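Local coordinates for protein Pcdhgb2 (Mus musculus, PDB 5SZR) that probably mediates calcium-dependent cell adhesion and may help establish and maintain specific neuronal connections in the brain, here seen as extracellular cadherin domains 3-6, at residues 134-139 / 187-192. Sequence-based numbering, arbitrary orientation.
With CA (calcium ion), chain L; CA (calcium ion), chain K.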
# COMPACT_ATOMS: atom_id res chain seq x y z
N THR A 134 -19.78 0.59 32.60
CA THR A 134 -20.16 -0.74 33.06
C THR A 134 -21.35 -0.66 34.01
O THR A 134 -21.44 0.26 34.82
CB THR A 134 -19.00 -1.45 33.76
OG1 THR A 134 -18.71 -0.80 35.00
CG2 THR A 134 -17.77 -1.42 32.89
N ARG A 135 -22.25 -1.63 33.89
CA ARG A 135 -23.33 -1.83 34.83
C ARG A 135 -23.27 -3.25 35.37
O ARG A 135 -22.74 -4.16 34.72
CB ARG A 135 -24.70 -1.57 34.18
CG ARG A 135 -25.05 -0.10 34.02
CD ARG A 135 -26.54 0.09 33.75
NE ARG A 135 -26.92 -0.37 32.42
CZ ARG A 135 -27.02 0.42 31.36
NH1 ARG A 135 -27.37 -0.08 30.18
NH2 ARG A 135 -26.76 1.72 31.47
N ASP A 136 -23.80 -3.44 36.58
CA ASP A 136 -23.92 -4.77 37.17
C ASP A 136 -25.04 -4.73 38.19
O ASP A 136 -24.95 -4.00 39.18
CB ASP A 136 -22.61 -5.23 37.81
CG ASP A 136 -22.59 -6.72 38.11
OD1 ASP A 136 -23.51 -7.21 38.81
OD2 ASP A 136 -21.66 -7.40 37.64
N ARG A 137 -26.09 -5.52 37.96
CA ARG A 137 -27.30 -5.43 38.76
C ARG A 137 -27.13 -5.99 40.17
O ARG A 137 -28.00 -5.75 41.01
CB ARG A 137 -28.45 -6.15 38.05
CG ARG A 137 -28.75 -5.61 36.65
CD ARG A 137 -30.03 -6.22 36.11
NE ARG A 137 -31.10 -6.15 37.11
CZ ARG A 137 -32.23 -6.85 37.06
NH1 ARG A 137 -33.13 -6.72 38.03
NH2 ARG A 137 -32.46 -7.68 36.05
N ASP A 138 -26.04 -6.71 40.44
CA ASP A 138 -25.78 -7.26 41.76
C ASP A 138 -25.26 -6.18 42.70
O ASP A 138 -24.93 -5.06 42.30
CB ASP A 138 -24.78 -8.41 41.67
CG ASP A 138 -25.34 -9.63 40.97
OD1 ASP A 138 -26.56 -9.85 41.06
OD2 ASP A 138 -24.56 -10.36 40.31
N SER A 139 -25.20 -6.54 43.99
CA SER A 139 -24.71 -5.66 45.04
C SER A 139 -23.31 -6.07 45.48
O SER A 139 -22.85 -7.18 45.22
CB SER A 139 -25.65 -5.69 46.26
OG SER A 139 -26.95 -5.22 45.93
N ALA A 187 -15.05 -7.32 30.68
CA ALA A 187 -15.46 -6.82 31.99
C ALA A 187 -15.87 -7.99 32.86
O ALA A 187 -16.63 -8.86 32.42
CB ALA A 187 -16.60 -5.81 31.87
N ALA A 188 -15.38 -8.02 34.10
CA ALA A 188 -15.65 -9.13 35.01
C ALA A 188 -15.95 -8.60 36.40
O ALA A 188 -15.39 -7.59 36.84
CB ALA A 188 -14.47 -10.10 35.06
N ASP A 189 -16.85 -9.28 37.10
CA ASP A 189 -17.17 -8.90 38.47
C ASP A 189 -16.27 -9.64 39.45
O ASP A 189 -15.61 -10.62 39.12
CB ASP A 189 -18.65 -9.17 38.79
CG ASP A 189 -19.06 -10.63 38.63
OD1 ASP A 189 -18.28 -11.54 38.97
OD2 ASP A 189 -20.20 -10.88 38.18
N ARG A 190 -16.27 -9.16 40.69
CA ARG A 190 -15.43 -9.74 41.73
C ARG A 190 -16.26 -10.52 42.74
O ARG A 190 -16.09 -10.37 43.96
CB ARG A 190 -14.61 -8.65 42.41
CG ARG A 190 -13.63 -7.96 41.47
CD ARG A 190 -12.86 -6.85 42.16
NE ARG A 190 -11.85 -6.27 41.28
CZ ARG A 190 -10.53 -6.41 41.44
NH1 ARG A 190 -10.07 -7.12 42.46
NH2 ARG A 190 -9.69 -5.85 40.58
N GLY A 191 -17.17 -11.36 42.24
CA GLY A 191 -17.92 -12.27 43.07
C GLY A 191 -17.35 -13.68 43.03
O GLY A 191 -16.35 -13.96 42.38
N LYS A 192 -18.02 -14.57 43.75
CA LYS A 192 -17.62 -15.97 43.80
C LYS A 192 -18.79 -16.88 43.48
O LYS A 192 -19.71 -17.02 44.28
CB LYS A 192 -17.04 -16.31 45.18
CG LYS A 192 -15.82 -15.49 45.56
CD LYS A 192 -16.09 -14.65 46.79
CE LYS A 192 -14.85 -13.92 47.26
NZ LYS A 192 -15.08 -13.17 48.53
CA CA L . -22.43 -9.76 39.02
CA CA K . -28.03 -11.10 42.63
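Asp136 and Asp189 face each other where the segments on strands 128-135 and 180-189, members of the two sheets of one cadherin domain, reach the calcium-binding linker to the preceding domain. Their CA atoms lie 8.0 Å apart, the nearest backbone approach, and a calcium ion rather than direct bonding joins the two segments. The case illustrates how a metal can tie together the two sheets of a Greek-key sandwich at its end.

Asp136 is bidentate: OD1 and OD2 each lie 2.8 Å from the calcium of chain L, its CG lying anti to the backbone N (chi1 -166°). From the other strand Asp189 offers a single oxygen, OD2, at 2.6 Å from the same ion. The two side chains approach at about a right angle with carboxylate planes 56° apart; their direct touch is slight, Asp136 OD2 against Asp189 CB at 3.7 Å. Asn104, Cys106 and Asn142 complete this site, the first two from the linker.

Asp138 bridges two metals, sending OD2 to the chain L calcium and OD1, at 2.5 Å, to the calcium of chain K, which Glu16, Glu73, Asp102, Glu103 and Asp105 also bind. The three carboxylates round the chain L ion would probably repel one another without it, and its charge probably offsets theirs. Asp189 OD1, turned from the metal, is bonded to Leu195 and only weakly to Gly191 N. Asp136 and Asp138 form an Asx turn: Asp138 N donates to the anti lone pair of Asp136 OD1 at 3.1 Å, with an N-H...O angle of 158°.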